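Local structure of Exo-1,3/1,4-beta-glucanase (Pseudoalteromonas sp., 3RRX) at residues K402-I407 with N615-V620; K396-L401 with F574-K579; G532-V537 with L580-P585. The protein is an exo-1,3/1,4-beta-glucanase of glycoside hydrolase family 3, which probably releases glucose from the ends of beta-glucan chains. The protein carries 1 engineered substitution. All coordinates share one frame; numbering follows the deposited sequence.

Interaction 1: K402-I407 with N615-V620; sequences KNNESI and NINVPV
Asn404 grips the backbone of Val618 with both ends of its side-chain amide. With CG beside the backbone N (chi1 -81°), the amide is turned onto Val618: Asn404 OD1 accepts the Val618 N-H at 2.8 Å in a nearly straight bond (167°), and Asn404 ND2 donates to Val618 O at 3.1 Å, with that oxygen close to the amide's own plane. Val618 N and O would probably both lose their protein partner if an alanine stood at Asn404, leaving the 615-620 segment freer to drift from the 402-407 segment. Next to this clamp the buried packing is largely apolar: the extended chain of Lys402 runs past Val618, its CG 4.0 Å from Val618 CB, while its NZ goes on to the carbonyl oxygens of Ser544 and Leu541. The 402-407 segment carries on from strand 399-403, an outermost strand of the mixed sheet in the family 3 C-terminal domain, and the later segment is tied to it mainly by side chains and waters. One water, held by Asn403 N, joins Asn404 OD1 to Ile616 O. Toward solvent the grip slackens. Asn617 OD1 still takes the Glu405 N-H at 2.9 Å, in the carbonyl plane, but Asn617 ND2 reaches Glu405 OE2 only through a weak, bent bond of 3.2 Å (127°). Farther out, Ser406 OG merely faces Asn615 OD1 at 3.8 Å.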
loop_
_atom_site.group_PDB
_atom_site.type_symbol
_atom_site.label_atom_id
_atom_site.label_comp_id
_atom_site.label_asym_id
_atom_site.label_seq_id
_atom_site.Cartn_x
_atom_site.Cartn_y
_atom_site.Cartn_z
ATOM N N LYS A 402 -25.908 6.464 -0.587
ATOM C CA LYS A 402 -27.369 6.489 -0.690
ATOM C C LYS A 402 -27.954 5.779 0.525
ATOM O O LYS A 402 -27.463 4.721 0.932
ATOM C CB LYS A 402 -27.820 5.794 -1.984
ATOM C CG LYS A 402 -29.332 5.657 -2.153
ATOM C CD LYS A 402 -29.686 5.053 -3.512
ATOM C CE LYS A 402 -31.210 4.913 -3.686
ATOM N NZ LYS A 402 -31.526 4.359 -5.036
ATOM N N ASN A 403 -28.986 6.380 1.114
ATOM C CA ASN A 403 -29.699 5.790 2.247
ATOM C C ASN A 403 -31.164 6.229 2.204
ATOM O O ASN A 403 -31.624 6.966 3.071
ATOM C CB ASN A 403 -29.065 6.223 3.569
ATOM C CG ASN A 403 -29.608 5.450 4.763
ATOM O OD1 ASN A 403 -30.157 4.359 4.613
ATOM N ND2 ASN A 403 -29.444 6.009 5.957
ATOM N N ASN A 404 -31.889 5.779 1.186
ATOM C CA ASN A 404 -33.261 6.246 0.979
ATOM C C ASN A 404 -34.190 5.800 2.096
ATOM O O ASN A 404 -34.111 4.657 2.550
ATOM C CB ASN A 404 -33.794 5.806 -0.385
ATOM C CG ASN A 404 -33.318 6.707 -1.507
ATOM O OD1 ASN A 404 -32.327 7.425 -1.358
ATOM N ND2 ASN A 404 -34.025 6.682 -2.632
ATOM N N GLU A 405 -35.050 6.718 2.535
ATOM C CA GLU A 405 -35.994 6.469 3.626
ATOM C C GLU A 405 -35.293 5.968 4.889
ATOM O O GLU A 405 -35.895 5.282 5.714
ATOM C CB GLU A 405 -37.076 5.475 3.196
ATOM C CG GLU A 405 -37.841 5.888 1.937
ATOM C CD GLU A 405 -38.443 7.277 2.036
ATOM O OE1 GLU A 405 -38.877 7.667 3.141
ATOM O OE2 GLU A 405 -38.481 7.982 1.007
ATOM N N SER A 406 -34.020 6.316 5.037
ATOM C CA SER A 406 -33.253 5.946 6.226
ATOM C C SER A 406 -33.347 4.462 6.559
ATOM O O SER A 406 -33.583 4.082 7.710
ATOM C CB SER A 406 -33.701 6.778 7.430
ATOM O OG SER A 406 -33.518 8.157 7.175
ATOM N N ILE A 407 -33.160 3.614 5.559
ATOM C CA ILE A 407 -33.223 2.178 5.803
ATOM C C ILE A 407 -32.077 1.731 6.730
ATOM O O ILE A 407 -32.240 0.820 7.542
ATOM C CB ILE A 407 -33.244 1.382 4.476
ATOM C CG1 ILE A 407 -33.373 -0.118 4.746
ATOM C CG2 ILE A 407 -32.023 1.707 3.622
ATOM C CD1 ILE A 407 -33.460 -0.948 3.488
ATOM N N ASN A 615 -31.341 13.445 6.031
ATOM C CA ASN A 615 -32.569 12.852 5.521
ATOM C C ASN A 615 -32.699 13.168 4.043
ATOM O O ASN A 615 -33.627 13.847 3.609
ATOM C CB ASN A 615 -33.788 13.332 6.309
ATOM C CG ASN A 615 -33.707 12.952 7.775
ATOM O OD1 ASN A 615 -33.989 11.812 8.150
ATOM N ND2 ASN A 615 -33.298 13.903 8.613
ATOM N N ILE A 616 -31.735 12.667 3.283
ATOM C CA ILE A 616 -31.633 12.928 1.857
ATOM C C ILE A 616 -31.957 11.653 1.091
ATOM O O ILE A 616 -31.482 10.575 1.446
ATOM C CB ILE A 616 -30.213 13.396 1.505
ATOM C CG1 ILE A 616 -29.915 14.729 2.199
ATOM C CG2 ILE A 616 -30.040 13.526 -0.002
ATOM C CD1 ILE A 616 -28.510 15.244 1.981
ATOM N N ASN A 617 -32.794 11.770 0.065
ATOM C CA ASN A 617 -33.047 10.652 -0.831
ATOM C C ASN A 617 -32.289 10.895 -2.130
ATOM O O ASN A 617 -32.150 12.035 -2.565
ATOM C CB ASN A 617 -34.547 10.495 -1.126
ATOM C CG ASN A 617 -35.338 9.933 0.056
ATOM O OD1 ASN A 617 -34.863 9.070 0.804
ATOM N ND2 ASN A 617 -36.564 10.417 0.217
ATOM N N VAL A 618 -31.790 9.826 -2.740
ATOM C CA VAL A 618 -31.167 9.913 -4.056
ATOM C C VAL A 618 -32.171 9.387 -5.082
ATOM O O VAL A 618 -32.672 8.271 -4.950
ATOM C CB VAL A 618 -29.866 9.074 -4.129
ATOM C CG1 VAL A 618 -29.268 9.115 -5.535
ATOM C CG2 VAL A 618 -28.866 9.551 -3.092
ATOM N N PRO A 619 -32.479 10.193 -6.106
ATOM C CA PRO A 619 -33.502 9.777 -7.068
ATOM C C PRO A 619 -32.970 8.714 -8.024
ATOM O O PRO A 619 -31.765 8.449 -8.072
ATOM C CB PRO A 619 -33.797 11.074 -7.834
ATOM C CG PRO A 619 -32.508 11.839 -7.771
ATOM C CD PRO A 619 -31.900 11.513 -6.429
ATOM N N VAL A 620 -33.872 8.099 -8.774
ATOM C CA VAL A 620 -33.479 7.223 -9.871
ATOM C C VAL A 620 -32.579 7.981 -10.861
ATOM O O VAL A 620 -32.874 9.115 -11.264
ATOM C CB VAL A 620 -34.725 6.618 -10.575
ATOM C CG1 VAL A 620 -34.358 6.018 -11.926
ATOM C CG2 VAL A 620 -35.382 5.563 -9.673
HETATM O O HOH W 1 -30.658 5.845 -7.429
HETATM O O HOH W 2 -34.054 6.291 -5.957
HETATM O O HOH W 3 -30.307 8.606 0.129
HETATM O O HOH W 4 -31.764 9.125 4.609
#

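Interaction 2: K396-L401 with F574-K579; sequences KSLVLL and FDFTGK
Leu400 lies over one face of the Phe576 ring. Its CB sits 3.6 Å from the ring centroid and only 7° off the normal, a CH-pi contact almost exactly over the centre. The two side chains cross at about a right angle. With CG swung anti to the backbone N (chi1 -179°), Leu400 carries its branches out beyond CB across the same ring, and CD2 comes to 3.7 Å from Phe576 CD2. Leu398 approaches from another direction: its carbonyl oxygen lies at the ring edge, in the plane, while its CB packs 3.8 Å from Phe576 CE1. Tyr612 meets the phenyl group with its own ring nearly perpendicular, and Val548 of the adjacent antiparallel strand 546-551 also touches it.

Beyond Phe576 the backbones close in at Gly578. Its CA stands 3.3 Å from Lys396 O and makes a CA-H...O contact of 3.5 Å with Leu398 O, right where helix 384-397 gives way to strand 399-403, an outermost strand of the mixed sheet in the family 3 C-terminal domain. Both oxygens crowd where a CB would sit. Val399 CG2 covers the peptide that follows, and Thr577 OG1 rests against CA and CG of Lys396, whose amine reaches away to salt bridges with Glu392 and Asp135.

Direct hydrogen bonds are absent between the two segments, and water supplies the polar links. One water accepts from Thr577 N and lies 2.7 Å from Leu398 O, probably donating to it; another accepts from Leu400 N and donates to Gly578 O at 2.9 Å. Cohesion therefore rests on a ring with one face covered by Leu400 and on close backbone approach at a glycine, with two waters linking N-H and C=O groups of the two segments.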
loop_
_atom_site.group_PDB
_atom_site.type_symbol
_atom_site.label_atom_id
_atom_site.label_comp_id
_atom_site.label_asym_id
_atom_site.label_seq_id
_atom_site.Cartn_x
_atom_site.Cartn_y
_atom_site.Cartn_z
ATOM N N LYS A 396 -14.333 3.937 9.807
ATOM C CA LYS A 396 -14.128 5.314 9.372
ATOM C C LYS A 396 -13.966 5.449 7.855
ATOM O O LYS A 396 -14.142 6.535 7.301
ATOM C CB LYS A 396 -12.923 5.917 10.103
ATOM C CG LYS A 396 -13.163 6.097 11.598
ATOM C CD LYS A 396 -11.958 6.711 12.299
ATOM C CE LYS A 396 -12.295 7.078 13.746
ATOM N NZ LYS A 396 -11.098 7.602 14.465
ATOM N N SER A 397 -13.635 4.347 7.187
ATOM C CA SER A 397 -13.399 4.371 5.743
ATOM C C SER A 397 -14.696 4.324 4.917
ATOM O O SER A 397 -14.706 4.731 3.751
ATOM C CB SER A 397 -12.511 3.191 5.332
ATOM O OG SER A 397 -13.244 1.971 5.402
ATOM N N LEU A 398 -15.778 3.809 5.501
ATOM C CA LEU A 398 -17.004 3.565 4.737
ATOM C C LEU A 398 -17.644 4.886 4.324
ATOM O O LEU A 398 -17.724 5.814 5.124
ATOM C CB LEU A 398 -18.024 2.748 5.547
ATOM C CG LEU A 398 -17.563 1.488 6.304
ATOM C CD1 LEU A 398 -18.759 0.824 7.012
ATOM C CD2 LEU A 398 -16.910 0.499 5.358
ATOM N N VAL A 399 -18.106 4.964 3.078
ATOM C CA VAL A 399 -18.807 6.151 2.617
ATOM C C VAL A 399 -20.235 5.782 2.217
ATOM O O VAL A 399 -20.458 4.930 1.346
ATOM C CB VAL A 399 -18.076 6.854 1.450
ATOM C CG1 VAL A 399 -18.878 8.058 0.970
ATOM C CG2 VAL A 399 -16.668 7.299 1.880
ATOM N N LEU A 400 -21.200 6.416 2.875
ATOM C CA LEU A 400 -22.611 6.191 2.568
ATOM C C LEU A 400 -23.028 7.078 1.386
ATOM O O LEU A 400 -23.115 8.296 1.521
ATOM C CB LEU A 400 -23.463 6.485 3.815
ATOM C CG LEU A 400 -24.982 6.290 3.736
ATOM C CD1 LEU A 400 -25.313 4.831 3.444
ATOM C CD2 LEU A 400 -25.632 6.725 5.043
ATOM N N LEU A 401 -23.268 6.465 0.228
ATOM C CA LEU A 401 -23.631 7.207 -0.979
ATOM C C LEU A 401 -25.141 7.435 -1.070
ATOM O O LEU A 401 -25.589 8.469 -1.566
ATOM C CB LEU A 401 -23.150 6.474 -2.241
ATOM C CG LEU A 401 -21.632 6.258 -2.382
ATOM C CD1 LEU A 401 -21.322 5.544 -3.693
ATOM C CD2 LEU A 401 -20.848 7.570 -2.300
ATOM N N PHE A 574 -22.504 3.159 15.741
ATOM C CA PHE A 574 -21.546 4.040 15.073
ATOM C C PHE A 574 -22.221 4.674 13.863
ATOM O O PHE A 574 -22.927 3.997 13.123
ATOM C CB PHE A 574 -20.325 3.251 14.601
ATOM C CG PHE A 574 -19.460 2.731 15.713
ATOM C CD1 PHE A 574 -18.413 3.496 16.206
ATOM C CD2 PHE A 574 -19.680 1.474 16.251
ATOM C CE1 PHE A 574 -17.605 3.020 17.227
ATOM C CE2 PHE A 574 -18.871 0.986 17.269
ATOM C CZ PHE A 574 -17.836 1.764 17.758
ATOM N N ASP A 575 -22.009 5.969 13.652
ATOM C CA ASP A 575 -22.545 6.630 12.465
ATOM C C ASP A 575 -21.447 6.591 11.401
ATOM O O ASP A 575 -20.294 6.317 11.717
ATOM C CB ASP A 575 -22.925 8.079 12.809
ATOM C CG ASP A 575 -23.902 8.710 11.800
ATOM O OD1 ASP A 575 -24.082 8.179 10.684
ATOM O OD2 ASP A 575 -24.483 9.768 12.130
ATOM N N PHE A 576 -21.801 6.841 10.144
ATOM C CA PHE A 576 -20.805 7.034 9.093
ATOM C C PHE A 576 -20.027 8.316 9.346
ATOM O O PHE A 576 -20.596 9.308 9.805
ATOM C CB PHE A 576 -21.480 7.117 7.724
ATOM C CG PHE A 576 -21.977 5.796 7.214
ATOM C CD1 PHE A 576 -21.173 5.000 6.405
ATOM C CD2 PHE A 576 -23.245 5.336 7.555
ATOM C CE1 PHE A 576 -21.636 3.770 5.940
ATOM C CE2 PHE A 576 -23.712 4.127 7.089
ATOM C CZ PHE A 576 -22.907 3.339 6.281
ATOM N N THR A 577 -18.732 8.295 9.042
ATOM C CA THR A 577 -17.894 9.485 9.154
ATOM C C THR A 577 -17.072 9.727 7.889
ATOM O O THR A 577 -16.612 10.838 7.653
ATOM C CB THR A 577 -16.940 9.401 10.374
ATOM O OG1 THR A 577 -16.221 8.165 10.334
ATOM C CG2 THR A 577 -17.722 9.472 11.685
ATOM N N GLY A 578 -16.893 8.689 7.074
ATOM C CA GLY A 578 -16.066 8.790 5.885
ATOM C C GLY A 578 -16.639 9.729 4.831
ATOM O O GLY A 578 -17.856 9.920 4.754
ATOM N N LYS A 579 -15.752 10.309 4.023
ATOM C CA LYS A 579 -16.121 11.223 2.942
ATOM C C LYS A 579 -15.270 10.877 1.724
ATOM O O LYS A 579 -14.086 10.567 1.869
ATOM C CB LYS A 579 -15.825 12.673 3.347
ATOM C CG LYS A 579 -16.476 13.126 4.646
ATOM C CD LYS A 579 -17.991 13.220 4.499
ATOM C CE LYS A 579 -18.645 13.753 5.771
ATOM N NZ LYS A 579 -20.082 14.086 5.566
HETATM O O HOH W 5 -13.807 9.135 9.459
HETATM O O HOH W 6 -17.718 5.937 7.811
HETATM O O HOH W 7 -20.500 8.692 4.484
#

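Interaction 3: G532-V537 with L580-P585; sequences GRPLWV and LSFSWP
Pro534 packs against one face of the Trp584 indole. Its CA lies 3.7 Å from the centroid of the six-membered ring, 13° off the normal, in a CH-pi contact, and its CB comes to 3.5 Å from Trp584 CE3, offset toward the rim. From the same pyrrolidine ring CB also touches Pro585 CD, and CG leans on Phe582 CB at 3.7 Å, so a single proline meets three apolar residues of the 580-585 segment. Val537 comes in at the indole's edge, its CG2 3.7 Å from Trp584 CZ2. The indole is laid against Pro534 by a chi1 of -157°, which puts CG roughly anti to the backbone N. Leu535 O lies close to Trp584 NE1, but the angle is poor for a bond. A water in the plane of the indole does the polar work instead: it accepts from Val537 N at 2.9 Å, donates to Pro585 O at 3.0 Å and takes a weak bond from Trp584 NE1. Phe582 O is buried here without a polar partner.

The next shell fixes both segments. Arg533 forms a salt bridge with Glu489, and Trp536 NE1 donates to Lys586 O. Ser583 OG hydrogen-bonds Tyr600 and Glu180; the latter is a calcium ligand, so this segment runs alongside the metal site and near the TIM-barrel domain.

Farther out, the 532-537 segment links strand 525-530 to helix 538-542, with Val537 as the N-cap residue, while Trp584 rests on Phe529 and on Ala549 and Trp551 of strand 546-551.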
loop_
_atom_site.group_PDB
_atom_site.type_symbol
_atom_site.label_atom_id
_atom_site.label_comp_id
_atom_site.label_asym_id
_atom_site.label_seq_id
_atom_site.Cartn_x
_atom_site.Cartn_y
_atom_site.Cartn_z
ATOM N N GLY A 532 -11.672 -0.972 -5.550
ATOM C CA GLY A 532 -10.454 -0.207 -5.357
ATOM C C GLY A 532 -10.561 1.205 -5.890
ATOM O O GLY A 532 -9.554 1.915 -5.981
ATOM N N ARG A 533 -11.772 1.622 -6.249
ATOM C CA ARG A 533 -11.955 2.899 -6.946
ATOM C C ARG A 533 -13.444 3.141 -7.172
ATOM O O ARG A 533 -14.234 2.198 -7.184
ATOM C CB ARG A 533 -11.258 2.834 -8.306
ATOM C CG ARG A 533 -11.661 1.575 -9.087
ATOM C CD ARG A 533 -10.916 1.393 -10.420
ATOM N NE ARG A 533 -10.894 -0.025 -10.788
ATOM C CZ ARG A 533 -10.008 -0.580 -11.611
ATOM N NH1 ARG A 533 -9.056 0.157 -12.173
ATOM N NH2 ARG A 533 -10.062 -1.884 -11.857
ATOM N N PRO A 534 -13.840 4.408 -7.340
ATOM C CA PRO A 534 -15.216 4.633 -7.794
ATOM C C PRO A 534 -15.379 3.988 -9.156
ATOM O O PRO A 534 -14.408 3.945 -9.916
ATOM C CB PRO A 534 -15.294 6.160 -7.947
ATOM C CG PRO A 534 -14.191 6.698 -7.073
ATOM C CD PRO A 534 -13.088 5.664 -7.190
ATOM N N LEU A 535 -16.575 3.486 -9.453
ATOM C CA LEU A 535 -16.888 2.960 -10.781
ATOM C C LEU A 535 -18.273 3.472 -11.160
ATOM O O LEU A 535 -19.002 3.981 -10.310
ATOM C CB LEU A 535 -16.867 1.422 -10.802
ATOM C CG LEU A 535 -15.499 0.751 -10.592
ATOM C CD1 LEU A 535 -15.643 -0.779 -10.445
ATOM C CD2 LEU A 535 -14.563 1.110 -11.748
ATOM N N TRP A 536 -18.635 3.347 -12.427
ATOM C CA TRP A 536 -19.960 3.793 -12.843
ATOM C C TRP A 536 -20.973 2.727 -12.452
ATOM O O TRP A 536 -20.980 1.616 -13.006
ATOM C CB TRP A 536 -20.006 4.107 -14.338
ATOM C CG TRP A 536 -21.298 4.781 -14.752
ATOM C CD1 TRP A 536 -21.650 6.089 -14.557
ATOM C CD2 TRP A 536 -22.403 4.163 -15.420
ATOM N NE1 TRP A 536 -22.915 6.321 -15.061
ATOM C CE2 TRP A 536 -23.394 5.151 -15.595
ATOM C CE3 TRP A 536 -22.648 2.867 -15.889
ATOM C CZ2 TRP A 536 -24.607 4.886 -16.233
ATOM C CZ3 TRP A 536 -23.853 2.605 -16.514
ATOM C CH2 TRP A 536 -24.818 3.612 -16.680
ATOM N N VAL A 537 -21.800 3.054 -11.463
ATOM C CA VAL A 537 -22.746 2.081 -10.896
ATOM C C VAL A 537 -24.192 2.594 -10.833
ATOM O O VAL A 537 -24.959 2.191 -9.956
ATOM C CB VAL A 537 -22.313 1.630 -9.472
ATOM C CG1 VAL A 537 -21.057 0.756 -9.528
ATOM C CG2 VAL A 537 -22.068 2.839 -8.575
ATOM N N LEU A 580 -15.848 10.955 0.531
ATOM C CA LEU A 580 -15.106 10.615 -0.692
ATOM C C LEU A 580 -13.769 11.337 -0.822
ATOM O O LEU A 580 -13.710 12.577 -0.758
ATOM C CB LEU A 580 -15.943 10.895 -1.947
ATOM C CG LEU A 580 -17.130 9.972 -2.226
ATOM C CD1 LEU A 580 -17.843 10.368 -3.534
ATOM C CD2 LEU A 580 -16.672 8.530 -2.299
ATOM N N SER A 581 -12.704 10.562 -1.046
ATOM C CA SER A 581 -11.398 11.121 -1.399
ATOM C C SER A 581 -11.100 11.005 -2.894
ATOM O O SER A 581 -10.047 11.450 -3.354
ATOM C CB SER A 581 -10.275 10.453 -0.591
ATOM O OG SER A 581 -10.130 9.094 -0.953
ATOM N N PHE A 582 -12.027 10.393 -3.634
ATOM C CA PHE A 582 -12.000 10.339 -5.095
ATOM C C PHE A 582 -13.397 10.728 -5.581
ATOM O O PHE A 582 -14.394 10.314 -4.986
ATOM C CB PHE A 582 -11.687 8.911 -5.600
ATOM C CG PHE A 582 -10.227 8.518 -5.477
ATOM C CD1 PHE A 582 -9.385 8.560 -6.584
ATOM C CD2 PHE A 582 -9.711 8.118 -4.262
ATOM C CE1 PHE A 582 -8.044 8.204 -6.475
ATOM C CE2 PHE A 582 -8.375 7.751 -4.134
ATOM C CZ PHE A 582 -7.537 7.794 -5.243
ATOM N N SER A 583 -13.477 11.511 -6.651
ATOM C CA SER A 583 -14.783 11.917 -7.176
ATOM C C SER A 583 -15.513 10.736 -7.816
ATOM O O SER A 583 -14.891 9.915 -8.499
ATOM C CB SER A 583 -14.613 13.031 -8.204
ATOM O OG SER A 583 -13.965 14.159 -7.643
ATOM N N TRP A 584 -16.830 10.672 -7.626
ATOM C CA TRP A 584 -17.630 9.565 -8.154
ATOM C C TRP A 584 -18.330 9.960 -9.457
ATOM O O TRP A 584 -19.029 10.975 -9.505
ATOM C CB TRP A 584 -18.667 9.117 -7.116
ATOM C CG TRP A 584 -19.112 7.705 -7.329
ATOM C CD1 TRP A 584 -20.005 7.249 -8.267
ATOM C CD2 TRP A 584 -18.676 6.558 -6.595
ATOM N NE1 TRP A 584 -20.149 5.885 -8.153
ATOM C CE2 TRP A 584 -19.336 5.438 -7.138
ATOM C CE3 TRP A 584 -17.785 6.370 -5.529
ATOM C CZ2 TRP A 584 -19.142 4.151 -6.645
ATOM C CZ3 TRP A 584 -17.590 5.098 -5.045
ATOM C CH2 TRP A 584 -18.263 3.998 -5.603
ATOM N N PRO A 585 -18.133 9.162 -10.522
ATOM C CA PRO A 585 -18.596 9.508 -11.871
ATOM C C PRO A 585 -20.111 9.357 -12.076
ATOM O O PRO A 585 -20.727 8.426 -11.565
ATOM C CB PRO A 585 -17.846 8.509 -12.761
ATOM C CG PRO A 585 -17.664 7.291 -11.854
ATOM C CD PRO A 585 -17.386 7.887 -10.497
HETATM O O HOH W 8 -22.073 5.884 -10.700
#

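Overall arrangement
From the N terminus, helix 384-397 runs into strand 399-403, which serves interaction 2 through 399-401 and interaction 1 through 402-403. Interaction 2 closes a loop of 172 intervening residues when 574-579 returns to the strand; interaction 1 closes a longer one at 615-620. These two loops cross, and the contacts touch where Val618 meets Leu401. Interaction 3 spans only 42 residues, from 532-537 to 580-585. It falls wholly within the span of interaction 1 but crosses interaction 2, meeting it through Leu401 with Trp584 and Val399 with Leu580. Interactions 1 and 2 tie the chain after helix 558-564 to that outermost strand; interaction 3 ties it to the loop from inner strand 525-530 into helix 538-542.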